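Local coordinates for protein serine protease p27 (PDB 2W5E) that cleaves the human astrovirus 1 non-structural polyprotein into functional products as a chymotrypsin-like serine endopeptidase with a catalytic triad, at residues 10-15 and 77-82; 24-29 and 128-133; 54-59 and 70-75; 18-23 and 40-45; 96-101 and 122-127. One frame throughout, in Å; residues are numbered along the deposited sequence.

Contact 1. Residues 10-15 and 77-82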
# COMPACT_ATOMS: atom_id res chain seq x y z
N PRO A 10 -6.77 -9.69 -10.57
CA PRO A 10 -6.58 -11.01 -11.19
C PRO A 10 -5.95 -12.03 -10.24
O PRO A 10 -6.12 -13.24 -10.45
CB PRO A 10 -5.65 -10.72 -12.37
CG PRO A 10 -5.73 -9.22 -12.58
CD PRO A 10 -5.94 -8.66 -11.22
N GLY A 11 -5.25 -11.55 -9.21
CA GLY A 11 -4.70 -12.40 -8.15
C GLY A 11 -5.75 -13.07 -7.29
O GLY A 11 -5.43 -13.95 -6.49
N ALA A 12 -7.01 -12.67 -7.45
CA ALA A 12 -8.12 -13.28 -6.74
C ALA A 12 -8.73 -14.45 -7.53
O ALA A 12 -9.73 -15.01 -7.10
CB ALA A 12 -9.19 -12.25 -6.40
N LEU A 13 -8.12 -14.78 -8.66
CA LEU A 13 -8.61 -15.86 -9.53
C LEU A 13 -7.81 -17.15 -9.35
O LEU A 13 -6.62 -17.12 -9.07
CB LEU A 13 -8.56 -15.43 -11.00
CG LEU A 13 -9.42 -14.25 -11.45
CD1 LEU A 13 -9.25 -14.01 -12.95
CD2 LEU A 13 -10.88 -14.49 -11.11
N CYS A 14 -8.49 -18.28 -9.54
CA CYS A 14 -7.82 -19.56 -9.64
C CYS A 14 -8.48 -20.40 -10.74
O CYS A 14 -9.51 -20.00 -11.30
CB CYS A 14 -7.82 -20.31 -8.30
SG CYS A 14 -9.45 -20.75 -7.65
N VAL A 15 -7.88 -21.54 -11.05
CA VAL A 15 -8.46 -22.46 -12.03
C VAL A 15 -8.97 -23.71 -11.31
O VAL A 15 -8.26 -24.28 -10.48
CB VAL A 15 -7.44 -22.80 -13.15
CG1 VAL A 15 -7.98 -23.89 -14.09
CG2 VAL A 15 -7.07 -21.55 -13.95
N PRO A 77 -3.95 -16.85 -1.00
CA PRO A 77 -4.13 -16.00 -2.17
C PRO A 77 -3.70 -14.57 -1.88
O PRO A 77 -3.83 -14.11 -0.75
CB PRO A 77 -5.64 -16.06 -2.42
CG PRO A 77 -6.23 -16.33 -1.10
CD PRO A 77 -5.24 -17.20 -0.37
N THR A 78 -3.19 -13.89 -2.90
CA THR A 78 -2.71 -12.52 -2.77
C THR A 78 -3.84 -11.49 -2.75
O THR A 78 -3.63 -10.33 -2.39
CB THR A 78 -1.75 -12.18 -3.90
OG1 THR A 78 -2.44 -12.32 -5.15
CG2 THR A 78 -0.53 -13.09 -3.87
N ALA A 79 -5.04 -11.92 -3.16
CA ALA A 79 -6.22 -11.06 -3.22
C ALA A 79 -7.49 -11.88 -3.09
O ALA A 79 -7.53 -13.05 -3.46
CB ALA A 79 -6.24 -10.28 -4.54
N ARG A 80 -8.52 -11.24 -2.53
CA ARG A 80 -9.85 -11.82 -2.45
C ARG A 80 -10.85 -10.77 -2.87
O ARG A 80 -10.57 -9.57 -2.83
CB ARG A 80 -10.17 -12.27 -1.02
CG ARG A 80 -9.25 -13.34 -0.45
CD ARG A 80 -9.54 -13.54 1.03
NE ARG A 80 -8.71 -14.59 1.61
CZ ARG A 80 -7.45 -14.44 2.00
NH1 ARG A 80 -6.84 -13.25 1.90
NH2 ARG A 80 -6.78 -15.47 2.51
N LEU A 81 -12.03 -11.23 -3.27
CA LEU A 81 -13.08 -10.34 -3.72
C LEU A 81 -14.17 -10.18 -2.67
O LEU A 81 -14.59 -11.15 -2.05
CB LEU A 81 -13.67 -10.84 -5.05
CG LEU A 81 -12.72 -11.01 -6.24
CD1 LEU A 81 -13.47 -11.52 -7.46
CD2 LEU A 81 -11.98 -9.71 -6.57
N LYS A 82 -14.61 -8.94 -2.48
CA LYS A 82 -15.72 -8.65 -1.59
C LYS A 82 -17.00 -8.43 -2.39
O LYS A 82 -16.96 -8.10 -3.57
CB LYS A 82 -15.40 -7.45 -0.70
CG LYS A 82 -14.40 -7.78 0.42
CD LYS A 82 -14.12 -6.60 1.33
CE LYS A 82 -12.95 -5.75 0.83
NZ LYS A 82 -12.45 -4.80 1.88
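Leu81 sets its CG anti to its own carbonyl carbon (chi1 -59°) and runs on extended (chi2 180°), and this carries the branched end of the side chain back across to the methyl of Ala12. The two segments meet at the edge of the first barrel of the chymotrypsin-like double-barrel fold. Residues 10-12 form a short 3-10 turn, closed by Leu13 N bonding to Pro10 O, that leads into strand 13-18, whereas residues 77-82 belong to the long connection that runs toward the second barrel. Leu81 CG comes within 3.7 Å of Ala12 CB, and Leu81 CD2 lies beside the same methyl at 3.8 Å. Ala79 CB joins them, 4.0 Å from Ala12 CB. Alanine suits both places, since a single methyl fills the gap between two backbones whose CA atoms are only 4.6 Å apart at Ala12 and Ala79. Gly11 likewise keeps its backbone bare, so that Thr78 OG1 can sit 3.8 Å from Gly11 CA. No hydrogen bond crosses the contact. Instead both segments are tied to one residue of strand 21-28, because Ala12 and Leu81 each make a backbone hydrogen bond with Phe27. Tyr49 OH adds a polar clasp, bonding both Gly11 O and Thr78 N. Ala79 O is less well served: it is buried, finds no hydrogen-bond partner, and has the CA-H of Ala12 pointed at it, with CA and O 3.3 Å apart and an angle of 139° at the hydrogen.

Contact 2. Residues 24-29 and 128-133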
# COMPACT_ATOMS: atom_id res chain seq x y z
N THR A 24 -13.21 -21.31 -14.08
CA THR A 24 -12.61 -20.26 -13.27
C THR A 24 -13.23 -20.28 -11.87
O THR A 24 -14.44 -20.51 -11.71
CB THR A 24 -12.78 -18.86 -13.93
OG1 THR A 24 -12.09 -18.84 -15.19
CG2 THR A 24 -12.20 -17.74 -13.06
N GLY A 25 -12.40 -20.05 -10.86
CA GLY A 25 -12.87 -19.85 -9.50
C GLY A 25 -12.33 -18.53 -8.97
O GLY A 25 -11.42 -17.94 -9.55
N PHE A 26 -12.90 -18.05 -7.87
CA PHE A 26 -12.37 -16.85 -7.23
C PHE A 26 -12.47 -16.90 -5.71
O PHE A 26 -13.40 -17.47 -5.15
CB PHE A 26 -13.03 -15.58 -7.80
CG PHE A 26 -14.50 -15.48 -7.55
CD1 PHE A 26 -15.42 -16.02 -8.44
CD2 PHE A 26 -14.98 -14.81 -6.42
CE1 PHE A 26 -16.79 -15.91 -8.22
CE2 PHE A 26 -16.34 -14.70 -6.18
CZ PHE A 26 -17.25 -15.24 -7.08
N PHE A 27 -11.49 -16.27 -5.06
CA PHE A 27 -11.39 -16.27 -3.62
C PHE A 27 -12.29 -15.19 -3.03
O PHE A 27 -12.28 -14.04 -3.49
CB PHE A 27 -9.93 -16.07 -3.18
CG PHE A 27 -8.98 -17.12 -3.72
CD1 PHE A 27 -8.78 -18.31 -3.03
CD2 PHE A 27 -8.29 -16.90 -4.90
CE1 PHE A 27 -7.90 -19.29 -3.52
CE2 PHE A 27 -7.41 -17.87 -5.40
CZ PHE A 27 -7.22 -19.06 -4.71
N SER A 28 -13.07 -15.59 -2.04
CA SER A 28 -13.94 -14.68 -1.29
C SER A 28 -14.11 -15.24 0.12
O SER A 28 -14.53 -16.39 0.29
CB SER A 28 -15.29 -14.52 -1.98
OG SER A 28 -16.08 -13.55 -1.33
N GLY A 29 -13.78 -14.42 1.11
CA GLY A 29 -13.70 -14.89 2.49
C GLY A 29 -12.74 -16.05 2.60
O GLY A 29 -11.61 -15.98 2.12
N GLY A 128 -17.84 -19.78 -14.22
CA GLY A 128 -17.35 -19.53 -12.87
C GLY A 128 -16.75 -18.14 -12.64
O GLY A 128 -16.59 -17.71 -11.50
N ALA A 129 -16.44 -17.44 -13.73
CA ALA A 129 -15.80 -16.11 -13.67
C ALA A 129 -16.59 -15.11 -12.83
O ALA A 129 -17.81 -15.00 -12.97
CB ALA A 129 -15.59 -15.56 -15.06
N PRO A 130 -15.90 -14.36 -11.95
CA PRO A 130 -16.58 -13.31 -11.20
C PRO A 130 -16.97 -12.16 -12.13
O PRO A 130 -16.17 -11.74 -12.98
CB PRO A 130 -15.52 -12.87 -10.18
CG PRO A 130 -14.21 -13.17 -10.84
CD PRO A 130 -14.46 -14.43 -11.63
N VAL A 131 -18.19 -11.68 -11.97
CA VAL A 131 -18.64 -10.48 -12.66
C VAL A 131 -18.68 -9.37 -11.61
O VAL A 131 -19.49 -9.43 -10.69
CB VAL A 131 -20.02 -10.67 -13.33
CG1 VAL A 131 -20.42 -9.43 -14.12
CG2 VAL A 131 -20.00 -11.89 -14.26
N CYS A 132 -17.80 -8.39 -11.75
CA CYS A 132 -17.62 -7.33 -10.74
C CYS A 132 -18.23 -5.99 -11.16
O CYS A 132 -18.46 -5.76 -12.33
CB CYS A 132 -16.13 -7.14 -10.45
SG CYS A 132 -15.31 -8.61 -9.78
N ASP A 133 -18.49 -5.12 -10.18
CA ASP A 133 -18.88 -3.73 -10.48
C ASP A 133 -17.66 -2.89 -10.87
O ASP A 133 -16.55 -3.41 -10.97
CB ASP A 133 -19.69 -3.10 -9.33
CG ASP A 133 -18.89 -2.92 -8.03
OD1 ASP A 133 -17.64 -2.94 -8.05
OD2 ASP A 133 -19.53 -2.74 -6.98
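The seam between the two barrels of this trypsin-like peptidase domain is bridged here, where strand 21-28 of the first barrel meets the residues that follow the catalytic Ser127. Phe26 and Pro130 do most of the work. The proline slides over one face of the phenyl ring, its CB 3.8 Å from the ring centroid and 19° off the normal, a CH-pi contact. Phe26 reaches it with CG wedged between its own backbone N and carbonyl carbon (chi1 64°). Gly128 O lies in the ring plane at its edge, 3.7 Å from Phe26 CD1. Beside this stack, Thr24 CB packs 3.9 Å from Ala129 N, while Thr24 OG1 is engaged by Tyr97 N. Gly128 adopts a positive phi and brings its bare CA to 3.3 Å from Thr24 O, a CA-H...O contact. A CB here would run into Thr24 O and into the carbonyl O of Ser127, hence glycine. Thr24 O also accepts a bond from Thr34 OG1, and Thr24 and Ser127 pair through their backbones. What crosses directly between the two segments is therefore apolar packing, a ring-face CH-pi contact and weakly polarised C-H groups, all buried, in the residues immediately following the nucleophile.

Contact 3. Residues 54-59 and 70-75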
# COMPACT_ATOMS: atom_id res chain seq x y z
N TYR A 54 -3.72 -27.90 -5.94
CA TYR A 54 -4.21 -28.26 -4.62
C TYR A 54 -5.48 -29.09 -4.77
O TYR A 54 -6.27 -28.86 -5.68
CB TYR A 54 -4.60 -27.02 -3.82
CG TYR A 54 -3.53 -25.97 -3.59
CD1 TYR A 54 -2.92 -25.84 -2.34
CD2 TYR A 54 -3.16 -25.09 -4.60
CE1 TYR A 54 -1.95 -24.87 -2.11
CE2 TYR A 54 -2.18 -24.12 -4.38
CZ TYR A 54 -1.59 -24.01 -3.12
OH TYR A 54 -0.63 -23.05 -2.89
N GLU A 55 -5.68 -30.03 -3.85
CA GLU A 55 -6.97 -30.70 -3.73
C GLU A 55 -7.81 -29.89 -2.75
O GLU A 55 -7.31 -29.44 -1.72
CB GLU A 55 -6.81 -32.14 -3.24
CG GLU A 55 -8.12 -32.92 -3.22
CD GLU A 55 -7.99 -34.29 -2.59
OE1 GLU A 55 -7.73 -34.38 -1.37
OE2 GLU A 55 -8.16 -35.29 -3.33
N ALA A 56 -9.08 -29.70 -3.09
CA ALA A 56 -9.99 -28.91 -2.26
C ALA A 56 -11.38 -29.54 -2.26
O ALA A 56 -11.77 -30.17 -3.23
CB ALA A 56 -10.06 -27.46 -2.77
N LYS A 57 -12.11 -29.35 -1.17
CA LYS A 57 -13.41 -29.98 -0.99
C LYS A 57 -14.56 -28.99 -1.12
O LYS A 57 -14.56 -27.93 -0.50
CB LYS A 57 -13.48 -30.67 0.38
CG LYS A 57 -14.70 -31.56 0.56
CD LYS A 57 -14.73 -32.17 1.96
CE LYS A 57 -15.80 -33.25 2.06
NZ LYS A 57 -15.80 -33.93 3.38
N VAL A 58 -15.55 -29.37 -1.93
CA VAL A 58 -16.79 -28.61 -2.04
C VAL A 58 -17.44 -28.51 -0.65
O VAL A 58 -17.56 -29.51 0.06
CB VAL A 58 -17.77 -29.25 -3.06
CG1 VAL A 58 -19.10 -28.49 -3.10
CG2 VAL A 58 -17.15 -29.28 -4.44
N ARG A 59 -17.83 -27.29 -0.27
CA ARG A 59 -18.44 -27.02 1.03
C ARG A 59 -19.97 -26.99 0.96
O ARG A 59 -20.65 -27.60 1.79
CB ARG A 59 -17.91 -25.69 1.60
CG ARG A 59 -18.62 -25.22 2.86
CD ARG A 59 -18.01 -23.95 3.45
NE ARG A 59 -18.30 -22.74 2.68
CZ ARG A 59 -19.48 -22.12 2.63
NH1 ARG A 59 -20.52 -22.61 3.30
NH2 ARG A 59 -19.63 -21.02 1.91
N THR A 70 -14.19 -24.90 0.09
CA THR A 70 -13.30 -24.49 1.18
C THR A 70 -11.88 -24.26 0.64
O THR A 70 -11.31 -25.14 -0.01
CB THR A 70 -13.30 -25.54 2.32
OG1 THR A 70 -14.63 -25.67 2.85
CG2 THR A 70 -12.35 -25.14 3.45
N CYS A 71 -11.34 -23.05 0.85
CA CYS A 71 -9.97 -22.77 0.43
C CYS A 71 -9.01 -23.63 1.23
O CYS A 71 -9.09 -23.67 2.46
CB CYS A 71 -9.61 -21.28 0.59
SG CYS A 71 -7.99 -20.85 -0.09
N PRO A 72 -8.11 -24.36 0.53
CA PRO A 72 -7.08 -25.15 1.19
C PRO A 72 -6.27 -24.31 2.18
O PRO A 72 -5.97 -23.15 1.90
CB PRO A 72 -6.20 -25.61 0.03
CG PRO A 72 -7.11 -25.66 -1.12
CD PRO A 72 -8.05 -24.51 -0.94
N GLY A 73 -5.93 -24.91 3.32
CA GLY A 73 -5.23 -24.21 4.40
C GLY A 73 -3.86 -23.69 4.02
O GLY A 73 -3.40 -22.69 4.58
N ASP A 74 -3.21 -24.36 3.08
CA ASP A 74 -1.89 -23.97 2.60
C ASP A 74 -1.91 -23.07 1.36
O ASP A 74 -0.86 -22.64 0.88
CB ASP A 74 -1.01 -25.21 2.36
CG ASP A 74 -1.65 -26.24 1.43
OD1 ASP A 74 -2.90 -26.28 1.32
OD2 ASP A 74 -0.90 -27.02 0.82
N LEU A 75 -3.11 -22.79 0.84
CA LEU A 75 -3.29 -21.86 -0.28
C LEU A 75 -3.55 -20.44 0.25
O LEU A 75 -4.61 -20.16 0.81
CB LEU A 75 -4.44 -22.31 -1.20
CG LEU A 75 -4.79 -21.52 -2.47
CD1 LEU A 75 -3.59 -20.86 -3.11
CD2 LEU A 75 -5.51 -22.40 -3.48
O HOH W 1 0.93 -23.47 -0.68
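Packing is closest around Tyr54, whose ring rests with one face on Leu75. Leu75 CB stands 3.9 Å from the ring centroid, 20° off the normal, in a CH-pi contact, and its two methyl branches follow the same ring toward CD2 and the hydroxyl. At the root of the tyrosine, Pro72 CG touches Tyr54 CB at 3.9 Å and also presses on the methyl of Ala56 at 3.8 Å. A small alanine leaves the proline ring space to settle on the strand, and a flat aromatic gives the leucine a broad surface. The exposed flank is looser and more polar. Asp74 meets the tyrosine tip to tip at the ring edge, its OD1 3.7 Å from Tyr54 CD1 and its carboxylate turned 81° from the ring; the slightly positive edge hydrogens probably make this agreeable. A water sits between Tyr54 OH, 2.7 Å away, and Asp74 O, to which it donates. At the far end Thr70 N bonds to Lys57 O at 3.1 Å, in the carbonyl plane and fairly straight at 151°. There Thr70 OG1 also lies 3.5 Å from Arg59 CB, crossing the arginine chain, whose guanidinium turns away to a salt bridge with Asp31. Lys57 leads its amine away from the contact. The single backbone bond marks where strand 66-70 parts from strand 52-60, after which the type I turn Pro72-Leu75 folds its residues back over the strand, a chain exit at the rim of the antiparallel first barrel of a chymotrypsin-like protease.

Contact 4. Residues 18-23 and 40-45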
# COMPACT_ATOMS: atom_id res chain seq x y z
N THR A 18 -11.38 -30.53 -13.09
CA THR A 18 -12.11 -31.78 -12.85
C THR A 18 -11.93 -32.71 -14.06
O THR A 18 -11.40 -32.27 -15.09
CB THR A 18 -13.63 -31.54 -12.64
OG1 THR A 18 -14.24 -31.15 -13.87
CG2 THR A 18 -13.90 -30.50 -11.55
N PRO A 19 -12.35 -33.99 -13.95
CA PRO A 19 -12.27 -34.88 -15.11
C PRO A 19 -13.10 -34.41 -16.31
O PRO A 19 -12.81 -34.80 -17.45
CB PRO A 19 -12.80 -36.22 -14.58
CG PRO A 19 -12.63 -36.14 -13.09
CD PRO A 19 -12.89 -34.69 -12.76
N GLU A 20 -14.12 -33.59 -16.07
CA GLU A 20 -14.99 -33.09 -17.14
C GLU A 20 -14.44 -31.86 -17.86
O GLU A 20 -14.92 -31.51 -18.94
CB GLU A 20 -16.41 -32.82 -16.62
CG GLU A 20 -17.20 -34.06 -16.25
CD GLU A 20 -16.79 -34.63 -14.90
OE1 GLU A 20 -16.65 -33.84 -13.94
OE2 GLU A 20 -16.61 -35.86 -14.79
N GLY A 21 -13.45 -31.20 -17.26
CA GLY A 21 -12.87 -30.00 -17.84
C GLY A 21 -12.41 -28.98 -16.82
O GLY A 21 -12.18 -29.31 -15.65
N LYS A 22 -12.29 -27.72 -17.26
CA LYS A 22 -11.76 -26.65 -16.41
C LYS A 22 -12.66 -25.43 -16.37
O LYS A 22 -13.37 -25.12 -17.33
CB LYS A 22 -10.35 -26.25 -16.87
CG LYS A 22 -9.29 -27.31 -16.67
CD LYS A 22 -7.99 -26.93 -17.36
CE LYS A 22 -7.01 -28.10 -17.42
NZ LYS A 22 -6.54 -28.50 -16.06
N GLY A 23 -12.63 -24.73 -15.23
CA GLY A 23 -13.39 -23.50 -15.08
C GLY A 23 -12.61 -22.48 -14.27
O GLY A 23 -11.49 -22.76 -13.82
N GLY A 40 -19.59 -29.79 -10.91
CA GLY A 40 -20.32 -30.98 -11.34
C GLY A 40 -20.61 -31.91 -10.17
O GLY A 40 -21.09 -31.47 -9.12
N ASN A 41 -20.29 -33.19 -10.35
CA ASN A 41 -20.49 -34.21 -9.31
C ASN A 41 -19.18 -34.63 -8.64
O ASN A 41 -19.01 -35.78 -8.23
CB ASN A 41 -21.23 -35.43 -9.89
CG ASN A 41 -22.58 -35.07 -10.47
OD1 ASN A 41 -23.42 -34.48 -9.79
ND2 ASN A 41 -22.80 -35.43 -11.72
N ASN A 42 -18.26 -33.67 -8.53
CA ASN A 42 -16.98 -33.89 -7.88
C ASN A 42 -16.95 -33.18 -6.53
O ASN A 42 -16.80 -31.96 -6.48
CB ASN A 42 -15.84 -33.37 -8.76
CG ASN A 42 -15.87 -33.94 -10.17
OD1 ASN A 42 -16.39 -33.32 -11.10
ND2 ASN A 42 -15.32 -35.13 -10.33
N THR A 43 -17.09 -33.95 -5.47
CA THR A 43 -16.94 -33.48 -4.12
C THR A 43 -15.57 -32.90 -3.81
O THR A 43 -15.44 -31.95 -3.12
CB THR A 43 -17.19 -34.61 -3.17
OG1 THR A 43 -18.53 -35.06 -3.28
CG2 THR A 43 -17.06 -34.15 -1.78
N PHE A 44 -14.56 -33.50 -4.37
CA PHE A 44 -13.19 -33.01 -4.36
C PHE A 44 -12.78 -32.54 -5.76
O PHE A 44 -12.93 -33.28 -6.74
CB PHE A 44 -12.21 -34.07 -3.85
CG PHE A 44 -12.36 -34.39 -2.39
CD1 PHE A 44 -11.72 -33.60 -1.43
CD2 PHE A 44 -13.12 -35.48 -1.98
CE1 PHE A 44 -11.85 -33.90 -0.07
CE2 PHE A 44 -13.25 -35.78 -0.62
CZ PHE A 44 -12.62 -34.99 0.34
N VAL A 45 -12.27 -31.32 -5.83
CA VAL A 45 -11.78 -30.76 -7.09
C VAL A 45 -10.30 -30.38 -6.97
O VAL A 45 -9.77 -30.25 -5.86
CB VAL A 45 -12.62 -29.52 -7.55
CG1 VAL A 45 -14.08 -29.92 -7.78
CG2 VAL A 45 -12.51 -28.37 -6.54
O HOH W 2 -19.38 -34.19 -12.92
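Thr18 holds its CB close to the side-chain amide of Asn42, which crosses it obliquely. From that carbon the hydroxyl and the methyl go separate ways. OG1, in the crowded position between backbone N and carbonyl carbon (chi1 70°), turns back on its own segment and accepts a bond from Glu20 N at 3.3 Å, a bent one (136°) that makes an ST turn. CG2 goes across instead, meeting Val45 CG1 at 3.8 Å, the two side chains lying alongside and pointing the same way. Threonine thus serves two surroundings at once, a polar turn and a buried apolar neighbour. The turn itself is type I, from Thr18 to Gly21, closed by Gly21 N bonding to Thr18 O at 3.2 Å; Thr18 N bonding to Gly21 O at 2.9 Å completes the last pair of the hairpin. This tight hairpin joins strands 13-18 and 21-28 of the first barrel, and Gly21 leaves it with a positive phi of 146°, where a CB would be jammed against the carbonyl O of Glu20. Facing it, residues 40-45 lead from the short helix 36-39, which carries the catalytic His37, to strand 44-49; Gly40, the first residue after the helix, leaves it with positive phi. Proline and glutamate at the two turn corners reach the other segment from the exposed side. The ring of Pro19 abuts the Asn42 amide through CD. Glu20 bends at its second torsion so that its carboxylate lies nearly coplanar with that amide, tip to tip. Glu20 OE1 also takes a weak bond, 2.9 Å long, from a water that accepts from Asn41 N.

Contact 5. Residues 96-101 and 122-127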
# COMPACT_ATOMS: atom_id res chain seq x y z
N ALA A 96 -11.71 -13.68 -16.17
CA ALA A 96 -11.78 -15.13 -16.36
C ALA A 96 -10.45 -15.71 -16.82
O ALA A 96 -9.63 -15.02 -17.43
CB ALA A 96 -12.87 -15.46 -17.38
N TYR A 97 -10.25 -16.99 -16.52
CA TYR A 97 -9.20 -17.77 -17.16
C TYR A 97 -9.80 -18.51 -18.34
O TYR A 97 -10.71 -19.32 -18.18
CB TYR A 97 -8.52 -18.73 -16.18
CG TYR A 97 -7.37 -18.12 -15.41
CD1 TYR A 97 -6.18 -17.77 -16.04
CD2 TYR A 97 -7.48 -17.90 -14.04
CE1 TYR A 97 -5.13 -17.20 -15.33
CE2 TYR A 97 -6.44 -17.34 -13.31
CZ TYR A 97 -5.27 -16.99 -13.96
OH TYR A 97 -4.23 -16.45 -13.25
N VAL A 98 -9.30 -18.20 -19.53
CA VAL A 98 -9.78 -18.81 -20.75
C VAL A 98 -8.61 -19.59 -21.32
O VAL A 98 -7.63 -18.99 -21.77
CB VAL A 98 -10.28 -17.75 -21.77
CG1 VAL A 98 -10.74 -18.42 -23.06
CG2 VAL A 98 -11.41 -16.92 -21.16
N ASN A 99 -8.70 -20.91 -21.26
CA ASN A 99 -7.56 -21.78 -21.53
C ASN A 99 -6.38 -21.37 -20.65
O ASN A 99 -6.54 -21.27 -19.43
CB ASN A 99 -7.25 -21.81 -23.04
CG ASN A 99 -8.40 -22.39 -23.86
OD1 ASN A 99 -9.06 -23.34 -23.43
ND2 ASN A 99 -8.65 -21.82 -25.03
N GLU A 100 -5.21 -21.08 -21.21
CA GLU A 100 -4.07 -20.70 -20.37
C GLU A 100 -4.00 -19.21 -20.01
O GLU A 100 -3.13 -18.80 -19.24
CB GLU A 100 -2.74 -21.18 -20.95
CG GLU A 100 -2.69 -21.34 -22.45
CD GLU A 100 -3.15 -22.73 -22.91
OE1 GLU A 100 -4.28 -22.84 -23.41
OE2 GLU A 100 -2.37 -23.70 -22.78
N ASP A 101 -4.93 -18.41 -20.53
CA ASP A 101 -4.81 -16.95 -20.49
C ASP A 101 -5.82 -16.27 -19.57
O ASP A 101 -6.98 -16.67 -19.49
CB ASP A 101 -4.98 -16.36 -21.89
CG ASP A 101 -3.99 -16.92 -22.88
OD1 ASP A 101 -2.78 -16.95 -22.57
OD2 ASP A 101 -4.41 -17.31 -23.99
N THR A 122 -14.98 -13.32 -25.50
CA THR A 122 -14.82 -14.66 -26.08
C THR A 122 -16.08 -15.50 -25.95
O THR A 122 -16.90 -15.29 -25.05
CB THR A 122 -13.59 -15.42 -25.48
OG1 THR A 122 -13.36 -16.62 -26.24
CG2 THR A 122 -13.81 -15.78 -24.03
N GLN A 123 -16.25 -16.43 -26.88
CA GLN A 123 -17.33 -17.41 -26.81
C GLN A 123 -16.87 -18.59 -25.97
O GLN A 123 -17.68 -19.39 -25.50
CB GLN A 123 -17.75 -17.87 -28.21
CG GLN A 123 -18.31 -16.77 -29.11
CD GLN A 123 -18.88 -17.30 -30.42
OE1 GLN A 123 -19.19 -18.49 -30.55
NE2 GLN A 123 -19.03 -16.41 -31.39
N ASP A 124 -15.55 -18.67 -25.75
CA ASP A 124 -14.90 -19.76 -25.00
C ASP A 124 -15.32 -19.85 -23.53
O ASP A 124 -16.14 -19.08 -23.05
CB ASP A 124 -13.38 -19.63 -25.10
CG ASP A 124 -12.85 -19.89 -26.50
OD1 ASP A 124 -13.12 -20.99 -27.04
OD2 ASP A 124 -12.15 -19.01 -27.05
N GLY A 125 -14.72 -20.81 -22.83
CA GLY A 125 -15.06 -21.14 -21.45
C GLY A 125 -14.76 -20.08 -20.41
O GLY A 125 -13.62 -19.91 -19.98
N MET A 126 -15.81 -19.38 -19.99
CA MET A 126 -15.72 -18.39 -18.91
C MET A 126 -16.47 -18.82 -17.66
O MET A 126 -16.60 -18.03 -16.72
CB MET A 126 -16.24 -17.04 -19.39
CG MET A 126 -15.33 -16.31 -20.34
SD MET A 126 -16.10 -14.78 -20.90
CE MET A 126 -14.63 -13.86 -21.34
N SER A 127 -16.97 -20.06 -17.64
CA SER A 127 -17.79 -20.55 -16.52
C SER A 127 -17.10 -20.34 -15.17
O SER A 127 -15.92 -20.66 -15.02
CB SER A 127 -18.12 -22.03 -16.69
OG SER A 127 -18.80 -22.28 -17.92
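Val98 stands at the centre, and its two methyls are divided among four residues. CG1, anti to the backbone N (chi1 179°), presses on Asp124 CB at 3.5 Å, the two side chains crossing at about a right angle. CG2 meets Thr122 CG2 tip to tip at 3.9 Å and also lies 4.1 Å from Met126 CG, with Gly125 O nearby. The same methionine carbon touches Ala96 CB at 3.9 Å, so Met126 is gripped by two residues of one strand. A beta-branched valine suits this position because it spreads methyls in two directions; Met126 touches with its CG and runs on extended past it. No hydrogen bond joins the segments. The strand belongs to the second barrel of the chymotrypsin-like fold, and the loop packed against it bears Ser127 of the charge relay, whose OG bonds to His37 NE2. Gly125-Met126-Ser127-Gly128 matches the family's Gly-X-Ser-Gly pattern; in relatives the backbone N-H groups of its first glycine and its serine form the oxyanion hole, and Gly125 and Ser127 hold the corresponding places. Further out, each segment braces its own shape. On the loop, Asp124 N donates to Thr122 OG1 at 3.0 Å, a fairly straight bond (158°) that makes an ST turn where Asp124 CB meets Val98. At the end of the strand, a type II' turn from Val98 to Asp101 is closed by Asp101 N bonding to Val98 O at 3.0 Å, with Val98 N bonding back to Asp101 O as the last pair of the hairpin; Asn99 takes the positive phi (53°) such a turn asks of its first corner. Gln123 O is tied down by Asn145 ND2.

Contact 2 is the buried core, joining the barrels by aromatic and proline packing. Contacts 1 and 5 are partly buried and, like it, pack mainly through apolar groups with no hydrogen bond crossing; contacts 3 and 4, also partly buried, sit on the rim of the first barrel, where water and charged groups enter. Contacts 1, 2 and 4 all draw on the hairpin of strands 13-18 and 21-28. Contacts 3 and 4 are joined by paired backbones of neighbouring strands, Ala56 with Val45 and Val58 with Thr43. Contact 5 belongs to the second barrel and meets contact 2 at Thr24, while contacts 3 and 5 lie about 22 Å apart, centre to centre.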